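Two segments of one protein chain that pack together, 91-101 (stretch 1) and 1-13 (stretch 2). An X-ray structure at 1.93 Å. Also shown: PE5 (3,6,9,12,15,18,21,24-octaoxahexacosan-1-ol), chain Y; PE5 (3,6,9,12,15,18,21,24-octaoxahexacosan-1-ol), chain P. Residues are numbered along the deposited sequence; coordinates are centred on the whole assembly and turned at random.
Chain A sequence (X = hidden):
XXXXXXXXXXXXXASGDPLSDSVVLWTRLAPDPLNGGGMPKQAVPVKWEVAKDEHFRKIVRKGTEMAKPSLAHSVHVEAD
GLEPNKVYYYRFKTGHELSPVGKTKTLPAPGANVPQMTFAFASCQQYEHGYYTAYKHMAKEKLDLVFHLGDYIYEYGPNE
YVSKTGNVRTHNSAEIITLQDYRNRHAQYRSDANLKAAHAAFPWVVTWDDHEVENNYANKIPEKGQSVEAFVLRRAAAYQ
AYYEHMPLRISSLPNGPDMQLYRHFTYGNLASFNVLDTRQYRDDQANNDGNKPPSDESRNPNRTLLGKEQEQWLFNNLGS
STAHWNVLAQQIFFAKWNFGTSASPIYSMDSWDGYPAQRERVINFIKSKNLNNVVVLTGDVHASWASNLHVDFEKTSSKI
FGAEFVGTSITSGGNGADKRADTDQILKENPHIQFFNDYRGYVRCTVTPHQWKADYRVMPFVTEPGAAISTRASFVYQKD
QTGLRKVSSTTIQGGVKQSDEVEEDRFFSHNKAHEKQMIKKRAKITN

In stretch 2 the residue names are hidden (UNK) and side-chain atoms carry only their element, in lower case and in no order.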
ATOM      1  N   ARG A  91      20.184  14.428   1.946  1.00 21.95           N
ATOM      2  CA  ARG A  91      20.794  14.060   0.668  1.00 22.56           C
ATOM      3  C   ARG A  91      21.979  13.153   0.898  1.00 21.26           C
ATOM      4  O   ARG A  91      22.500  13.059   2.012  1.00 22.04           O
ATOM      5  CB  ARG A  91      21.234  15.301  -0.116  1.00 23.72           C
ATOM      6  CG  ARG A  91      22.406  15.966   0.512  1.00 30.34           C
ATOM      7  CD  ARG A  91      22.913  17.143  -0.306  1.00 34.06           C
ATOM      8  NE  ARG A  91      23.904  17.864   0.484  1.00 38.44           N
ATOM      9  CZ  ARG A  91      24.438  19.028   0.139  1.00 40.18           C
ATOM     10  NH1 ARG A  91      24.066  19.633  -0.983  1.00 34.59           N
ATOM     11  NH2 ARG A  91      25.333  19.594   0.941  1.00 43.08           N
ATOM     12  N   PHE A  92      22.383  12.489  -0.176  1.00 22.01           N
ATOM     13  CA  PHE A  92      23.498  11.566  -0.152  1.00 22.32           C
ATOM     14  C   PHE A  92      24.572  12.054  -1.107  1.00 21.48           C
ATOM     15  O   PHE A  92      24.279  12.733  -2.088  1.00 22.85           O
ATOM     16  CB  PHE A  92      23.055  10.172  -0.615  1.00 21.45           C
ATOM     17  CG  PHE A  92      21.990   9.546   0.237  1.00 19.52           C
ATOM     18  CD1 PHE A  92      22.329   8.766   1.334  1.00 20.60           C
ATOM     19  CD2 PHE A  92      20.653   9.719  -0.066  1.00 20.85           C
ATOM     20  CE1 PHE A  92      21.351   8.162   2.102  1.00 20.43           C
ATOM     21  CE2 PHE A  92      19.651   9.120   0.718  1.00 19.38           C
ATOM     22  CZ  PHE A  92      20.013   8.343   1.796  1.00 19.37           C
ATOM     23  N   LYS A  93      25.802  11.626  -0.855  1.00 23.17           N
ATOM     24  CA  LYS A  93      26.936  11.907  -1.732  1.00 26.01           C
ATOM     25  C   LYS A  93      27.790  10.651  -1.800  1.00 24.27           C
ATOM     26  O   LYS A  93      28.079  10.052  -0.769  1.00 25.75           O
ATOM     27  CB  LYS A  93      27.748  13.060  -1.159  1.00 27.20           C
ATOM     28  CG  LYS A  93      28.854  13.580  -2.026  1.00 35.59           C
ATOM     29  CD  LYS A  93      29.815  14.441  -1.178  1.00 41.86           C
ATOM     30  CE  LYS A  93      30.634  15.423  -2.013  1.00 47.46           C
ATOM     31  NZ  LYS A  93      31.179  16.540  -1.177  1.00 51.86           N
ATOM     32  N   THR A  94      28.166  10.253  -3.007  1.00 22.50           N
ATOM     33  CA  THR A  94      29.087   9.144  -3.195  1.00 23.02           C
ATOM     34  C   THR A  94      30.142   9.599  -4.192  1.00 22.16           C
ATOM     35  O   THR A  94      29.825   9.986  -5.308  1.00 21.95           O
ATOM     36  CB  THR A  94      28.354   7.827  -3.588  1.00 21.60           C
ATOM     37  OG1 THR A  94      29.277   6.737  -3.541  1.00 24.90           O
ATOM     38  CG2 THR A  94      27.664   7.916  -4.955  1.00 21.21           C
ATOM     39  N   GLY A  95      31.394   9.571  -3.750  1.00 25.37           N
ATOM     40  CA  GLY A  95      32.482  10.221  -4.459  1.00 26.30           C
ATOM     41  C   GLY A  95      32.113  11.684  -4.556  1.00 25.68           C
ATOM     42  O   GLY A  95      31.855  12.354  -3.548  1.00 27.69           O
ATOM     43  N   HIS A  96      32.004  12.160  -5.780  1.00 25.85           N
ATOM     44  CA  HIS A  96      31.605  13.527  -6.048  1.00 25.70           C
ATOM     45  C   HIS A  96      30.125  13.624  -6.448  1.00 26.72           C
ATOM     46  O   HIS A  96      29.621  14.725  -6.667  1.00 25.61           O
ATOM     47  CB  HIS A  96      32.503  14.111  -7.151  1.00 27.70           C
ATOM     48  CG  HIS A  96      33.966  13.971  -6.863  1.00 29.68           C
ATOM     49  ND1 HIS A  96      34.688  14.937  -6.195  1.00 31.84           N
ATOM     50  CD2 HIS A  96      34.827  12.955  -7.111  1.00 31.56           C
ATOM     51  CE1 HIS A  96      35.941  14.531  -6.067  1.00 32.69           C
ATOM     52  NE2 HIS A  96      36.048  13.327  -6.603  1.00 35.71           N
ATOM     53  N   GLU A  97      29.443  12.485  -6.565  1.00 24.18           N
ATOM     54  CA  GLU A  97      28.058  12.462  -7.065  1.00 23.26           C
ATOM     55  C   GLU A  97      27.075  12.827  -5.948  1.00 24.83           C
ATOM     56  O   GLU A  97      27.209  12.339  -4.829  1.00 23.58           O
ATOM     57  CB  GLU A  97      27.693  11.089  -7.647  1.00 24.01           C
ATOM     58  CG  GLU A  97      28.606  10.588  -8.770  1.00 25.11           C
ATOM     59  CD  GLU A  97      28.395  11.303 -10.091  1.00 26.62           C
ATOM     60  OE1 GLU A  97      27.301  11.898 -10.302  1.00 27.39           O
ATOM     61  OE2 GLU A  97      29.341  11.254 -10.923  1.00 28.93           O
ATOM     62  N   LEU A  98      26.109  13.691  -6.258  1.00 24.60           N
ATOM     63  CA  LEU A  98      25.094  14.123  -5.285  1.00 24.48           C
ATOM     64  C   LEU A  98      23.711  13.605  -5.659  1.00 21.44           C
ATOM     65  O   LEU A  98      23.307  13.668  -6.808  1.00 19.20           O
ATOM     66  CB  LEU A  98      25.016  15.642  -5.226  1.00 27.34           C
ATOM     67  CG  LEU A  98      26.103  16.391  -4.485  1.00 34.60           C
ATOM     68  CD1 LEU A  98      25.882  17.904  -4.704  1.00 33.24           C
ATOM     69  CD2 LEU A  98      26.069  16.041  -2.998  1.00 36.39           C
ATOM     70  N   SER A  99      22.985  13.091  -4.673  1.00 19.85           N
ATOM     71  CA  SER A  99      21.603  12.660  -4.877  1.00 19.20           C
ATOM     72  C   SER A  99      20.666  13.858  -4.998  1.00 20.49           C
ATOM     73  O   SER A  99      21.002  14.975  -4.583  1.00 21.08           O
ATOM     74  CB  SER A  99      21.144  11.780  -3.705  1.00 19.27           C
ATOM     75  OG  SER A  99      20.872  12.539  -2.520  1.00 20.29           O
ATOM     76  N   PRO A 100      19.479  13.645  -5.556  1.00 22.59           N
ATOM     77  CA  PRO A 100      18.410  14.601  -5.292  1.00 23.49           C
ATOM     78  C   PRO A 100      18.231  14.857  -3.790  1.00 22.06           C
ATOM     79  O   PRO A 100      18.550  14.009  -2.948  1.00 23.61           O
ATOM     80  CB  PRO A 100      17.170  13.916  -5.860  1.00 22.43           C
ATOM     81  CG  PRO A 100      17.675  12.857  -6.765  1.00 22.47           C
ATOM     82  CD  PRO A 100      18.966  12.432  -6.214  1.00 22.58           C
ATOM     83  N   VAL A 101      17.715  16.032  -3.466  1.00 22.79           N
ATOM     84  CA  VAL A 101      17.434  16.390  -2.092  1.00 20.51           C
ATOM     85  C   VAL A 101      16.047  15.839  -1.735  1.00 20.66           C
ATOM     86  O   VAL A 101      15.102  15.952  -2.492  1.00 21.27           O
ATOM     87  CB  VAL A 101      17.464  17.916  -1.884  1.00 21.94           C
ATOM     88  CG1 VAL A 101      16.986  18.272  -0.468  1.00 20.62           C
ATOM     89  CG2 VAL A 101      18.888  18.477  -2.173  1.00 21.68           C
ATOM     90  N   UNK A   1      36.846   7.314  -2.963  1.00 64.63           N
ATOM     91  CA  UNK A   1      36.850   8.052  -4.251  1.00 53.57           C
ATOM     92  C   UNK A   1      36.245   7.202  -5.350  1.00 51.98           C
ATOM     93  O   UNK A   1      36.896   6.984  -6.381  1.00 49.92           O
ATOM     94  c   UNK A   1      38.273   8.459  -4.634  1.00 59.38           C
ATOM     95  N   UNK A   2      35.013   6.720  -5.149  1.00 39.22           N
ATOM     96  CA  UNK A   2      34.334   6.024  -6.245  1.00 36.70           C
ATOM     97  C   UNK A   2      34.018   6.995  -7.371  1.00 34.89           C
ATOM     98  O   UNK A   2      33.656   8.153  -7.112  1.00 37.33           O
ATOM     99  c   UNK A   2      32.823   6.362  -4.421  1.00 35.45           C
ATOM    100  c   UNK A   2      34.203   6.677  -3.913  1.00 37.80           C
ATOM    101  c   UNK A   2      33.055   5.484  -5.599  1.00 36.83           C
ATOM    102  N   UNK A   3      34.204   6.542  -8.604  1.00 32.63           N
ATOM    103  CA  UNK A   3      33.853   7.319  -9.774  1.00 32.90           C
ATOM    104  C   UNK A   3      32.913   6.480 -10.608  1.00 29.28           C
ATOM    105  O   UNK A   3      33.002   5.261 -10.622  1.00 34.33           O
ATOM    106  n   UNK A   3      35.790   9.671  -9.194  1.00 37.59           N
ATOM    107  o   UNK A   3      37.186   7.919  -9.334  1.00 50.55           O
ATOM    108  c   UNK A   3      35.108   7.744 -10.549  1.00 36.86           C
ATOM    109  c   UNK A   3      36.129   8.467  -9.648  1.00 41.71           C
ATOM    110  N   UNK A   4      31.988   7.153 -11.272  1.00 25.47           N
ATOM    111  CA  UNK A   4      30.921   6.502 -11.993  1.00 21.95           C
ATOM    112  C   UNK A   4      30.926   6.923 -13.428  1.00 20.83           C
ATOM    113  O   UNK A   4      31.267   8.076 -13.736  1.00 21.66           O
ATOM    114  c   UNK A   4      28.665   4.812  -8.373  1.00 22.63           C
ATOM    115  c   UNK A   4      29.191   5.541  -7.353  1.00 21.53           C
ATOM    116  c   UNK A   4      29.881   6.741  -7.633  1.00 24.76           C
ATOM    117  c   UNK A   4      28.784   5.264  -9.679  1.00 22.06           C
ATOM    118  c   UNK A   4      30.001   7.175  -8.936  1.00 21.67           C
ATOM    119  c   UNK A   4      29.442   6.451  -9.963  1.00 21.37           C
ATOM    120  c   UNK A   4      29.593   6.909 -11.373  1.00 21.69           C
ATOM    121  N   UNK A   5      30.530   6.008 -14.298  1.00 20.83           N
ATOM    122  CA  UNK A   5      30.393   6.281 -15.710  1.00 24.37           C
ATOM    123  C   UNK A   5      28.978   6.802 -16.013  1.00 25.70           C
ATOM    124  O   UNK A   5      28.707   7.337 -17.090  1.00 26.16           O
ATOM    125  o   UNK A   5      29.921   3.950 -16.109  1.00 33.24           O
ATOM    126  c   UNK A   5      30.728   5.017 -16.519  1.00 25.63           C
ATOM    127  N   UNK A   6      28.078   6.671 -15.046  1.00 23.05           N
ATOM    128  CA  UNK A   6      26.734   7.208 -15.197  1.00 24.98           C
ATOM    129  C   UNK A   6      26.189   7.599 -13.831  1.00 23.53           C
ATOM    130  O   UNK A   6      26.641   7.094 -12.811  1.00 21.69           O
ATOM    131  o   UNK A   6      24.767   6.846 -16.488  1.00 37.45           O
ATOM    132  c   UNK A   6      25.832   6.177 -15.871  1.00 27.78           C
ATOM    133  N   UNK A   7      25.260   8.545 -13.811  1.00 22.77           N
ATOM    134  CA  UNK A   7      24.714   9.076 -12.559  1.00 21.09           C
ATOM    135  C   UNK A   7      24.116   7.920 -11.724  1.00 19.05           C
ATOM    136  O   UNK A   7      23.294   7.173 -12.232  1.00 21.16           O
ATOM    137  c   UNK A   7      21.949  11.947  -9.425  1.00 22.31           C
ATOM    138  o   UNK A   7      21.467  12.556  -8.270  1.00 23.00           O
ATOM    139  c   UNK A   7      23.628  10.089 -12.890  1.00 22.42           C
ATOM    140  c   UNK A   7      23.284  12.138  -9.754  1.00 21.40           C
ATOM    141  c   UNK A   7      21.149  11.137 -10.201  1.00 20.73           C
ATOM    142  c   UNK A   7      23.028  10.729 -11.680  1.00 22.33           C
ATOM    143  c   UNK A   7      21.690  10.530 -11.335  1.00 22.03           C
ATOM    144  c   UNK A   7      23.807  11.531 -10.855  1.00 22.79           C
ATOM    145  N   UNK A   8      24.563   7.740 -10.493  1.00 18.32           N
ATOM    146  CA  UNK A   8      24.196   6.505  -9.771  1.00 20.37           C
ATOM    147  C   UNK A   8      22.813   6.507  -9.101  1.00 20.13           C
ATOM    148  O   UNK A   8      22.240   5.431  -8.833  1.00 21.29           O
ATOM    149  c   UNK A   8      25.313   6.347  -8.754  1.00 18.67           C
ATOM    150  c   UNK A   8      25.864   7.720  -8.548  1.00 19.43           C
ATOM    151  c   UNK A   8      25.714   8.418  -9.858  1.00 19.03           C
ATOM    152  N   UNK A   9      22.255   7.682  -8.841  1.00 21.58           N
ATOM    153  CA  UNK A   9      21.011   7.762  -8.065  1.00 20.42           C
ATOM    154  C   UNK A   9      19.790   7.756  -8.994  1.00 21.15           C
ATOM    155  O   UNK A   9      18.930   8.624  -8.906  1.00 19.61           O
ATOM    156  c   UNK A   9      24.242   9.214  -4.334  1.00 23.72           C
ATOM    157  c   UNK A   9      23.213   9.934  -6.380  1.00 23.78           C
ATOM    158  c   UNK A   9      22.155   9.065  -6.185  1.00 21.67           C
ATOM    159  c   UNK A   9      21.010   9.006  -7.172  1.00 20.60           C
ATOM    160  c   UNK A   9      23.180   8.328  -4.137  1.00 21.70           C
ATOM    161  c   UNK A   9      22.155   8.271  -5.045  1.00 22.18           C
ATOM    162  c   UNK A   9      24.270  10.001  -5.453  1.00 22.60           C
ATOM    163  N   UNK A  10      19.731   6.766  -9.879  1.00 19.34           N
ATOM    164  CA  UNK A  10      18.692   6.657 -10.897  1.00 19.49           C
ATOM    165  C   UNK A  10      17.327   6.322 -10.283  1.00 18.65           C
ATOM    166  O   UNK A  10      16.301   6.472 -10.945  1.00 19.97           O
ATOM    167  c   UNK A  10      19.049   5.517 -11.885  1.00 19.94           C
ATOM    168  o   UNK A  10      19.273   4.309 -11.117  1.00 20.05           O
ATOM    169  c   UNK A  10      20.343   5.868 -12.712  1.00 17.60           C
ATOM    170  N   UNK A  11      17.318   5.814  -9.055  1.00 18.68           N
ATOM    171  CA  UNK A  11      16.058   5.470  -8.364  1.00 19.45           C
ATOM    172  C   UNK A  11      15.693   6.511  -7.326  1.00 19.84           C
ATOM    173  O   UNK A  11      14.777   6.304  -6.509  1.00 18.74           O
ATOM    174  c   UNK A  11      16.586   3.004  -8.676  1.00 18.54           C
ATOM    175  c   UNK A  11      16.511   1.657  -7.978  1.00 19.87           C
ATOM    176  c   UNK A  11      16.171   4.102  -7.694  1.00 19.19           C
ATOM    177  c   UNK A  11      15.759   3.008  -9.935  1.00 17.71           C
ATOM    178  N   UNK A  12      16.423   7.626  -7.349  1.00 20.86           N
ATOM    179  CA  UNK A  12      16.164   8.736  -6.440  1.00 19.01           C
ATOM    180  C   UNK A  12      16.471   8.425  -4.997  1.00 18.83           C
ATOM    181  O   UNK A  12      17.387   7.657  -4.666  1.00 20.37           O
ATOM    182  N   UNK A  13      15.692   9.051  -4.120  1.00 18.08           N
ATOM    183  CA  UNK A  13      15.837   8.914  -2.698  1.00 17.10           C
ATOM    184  C   UNK A  13      14.465   8.703  -2.055  1.00 16.44           C
ATOM    185  O   UNK A  13      13.425   8.850  -2.713  1.00 20.00           O
ATOM    186  c   UNK A  13      16.531  10.159  -2.072  1.00 17.30           C
ATOM    187  c   UNK A  13      17.942  10.397  -2.701  1.00 16.30           C
ATOM    188  c   UNK A  13      15.631  11.432  -2.186  1.00 15.33           C
TER
HETATM  189  C50 PE5 Y 557      33.238   2.806  -7.620  1.00 42.99           C
HETATM  190  O1  PE5 Y 557      32.031   2.639  -8.383  1.00 46.15           O
HETATM  191  C1  PE5 Y 557      32.276   2.309  -9.763  1.00 48.31           C
HETATM  192  C2  PE5 Y 557      30.996   2.396 -10.602  1.00 55.10           C
HETATM  193  O2  PE5 Y 557      31.235   2.525 -12.024  1.00 58.43           O
HETATM  194  C3  PE5 Y 557      30.049   2.399 -12.830  1.00 47.34           C
HETATM  195  C4  PE5 Y 557      29.188   3.645 -12.788  1.00 31.41           C
HETATM  196  C50 PE5 P 546      26.543  22.714  -0.056  1.00 49.45           C
HETATM  197  O1  PE5 P 546      25.585  22.458  -1.086  1.00 59.78           O
HETATM  198  C1  PE5 P 546      24.267  22.939  -0.780  1.00 53.38           C
HETATM  199  C2  PE5 P 546      23.323  22.733  -1.968  1.00 53.25           C
HETATM  200  O2  PE5 P 546      22.185  21.934  -1.598  1.00 54.37           O
HETATM  201  C3  PE5 P 546      21.232  21.681  -2.655  1.00 47.81           C
HETATM  202  C4  PE5 P 546      21.548  20.415  -3.476  1.00 45.15           C
HETATM  203  O3  PE5 P 546      22.292  19.417  -2.771  1.00 53.02           O
HETATM  204  O   HOH W   1      32.697  10.544  -7.923  1.00 34.41           O

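Position 1 carries a single side-chain carbon, set sideways to the hairpin and not touching it: Ala1. At position 2 three carbons close a ring onto the backbone N, and one of them lies 3.7 Å from Thr94 OG1: Pro2. Its backbone O meets Gly95 CA at 3.6 Å in a CA-H...O contact, and an ideal CB on Gly95 would fall 2.1 Å from that O, so the close approach of Pro2 O leaves no room for a CB on Gly95, and its positive phi by itself favours glycine. One water joins Pro2 O (2.7 Å) to His96 N (2.8 Å).

Position 3 has two carbons, the second bearing one O and one N, and its end lies near the edge of the His96 ring. This is Asn3. Position 4 shows one carbon and then a six-carbon ring with no heteroatom, one ring carbon 3.7 Å from Thr94 CG2 and another 3.7 Å from Glu97 CG, hence Phe4. PE5 (chain Y) O1 lies over one face of the ring.

Positions 5 and 6 each have one carbon followed by one oxygen, point away, and touch nothing on stretch 1: Ser5 and Ser6.

At position 7 a six-carbon ring bears an oxygen 2.6 Å from Leu98 O, so it is Tyr7. The OH donates a hydrogen bond to that carbonyl, and Pro100 CD sits 3.2 Å from the same OH. Position 8 again closes three carbons onto its N, one of them 3.8 Å from Glu97 CG: Pro8.

Position 9 is a bare six-carbon ring on one carbon, with a ring carbon 3.7 Å from Thr94 CG2 and Ser99 CB standing over its face, 3.7 Å from the centroid and 6° off the normal, a CH-pi contact: Phe9.

Position 10, one carbon carrying an oxygen and a carbon, is Thr10; position 11, four carbons forked at the second, is Leu11. Neither touches the hairpin. Position 12 has no side chain: Gly12, whose positive phi suits it, closes the type I turn begun at Phe9. Position 13 has one carbon carrying two more, one of which meets Ser99 CB at 3.6 Å and Phe92 CD2 at 3.8 Å: Val13.

The rule is an ordered hairpin receiving an irregular segment. Backbone pairs Thr94-Glu97 and Phe92-Ser99 hold the hairpin, and Ser99 OG, accepting from Phe92 N and donating to Pro100 O, is satisfied internally, leaving its CB to face Phe9. Aromatic and aliphatic groups supply most of the packing; the direct hydrogen bond from Tyr7 to Leu98 adds one directional tie.

Stretch 2 1-13: APNFSSYPFTLGV
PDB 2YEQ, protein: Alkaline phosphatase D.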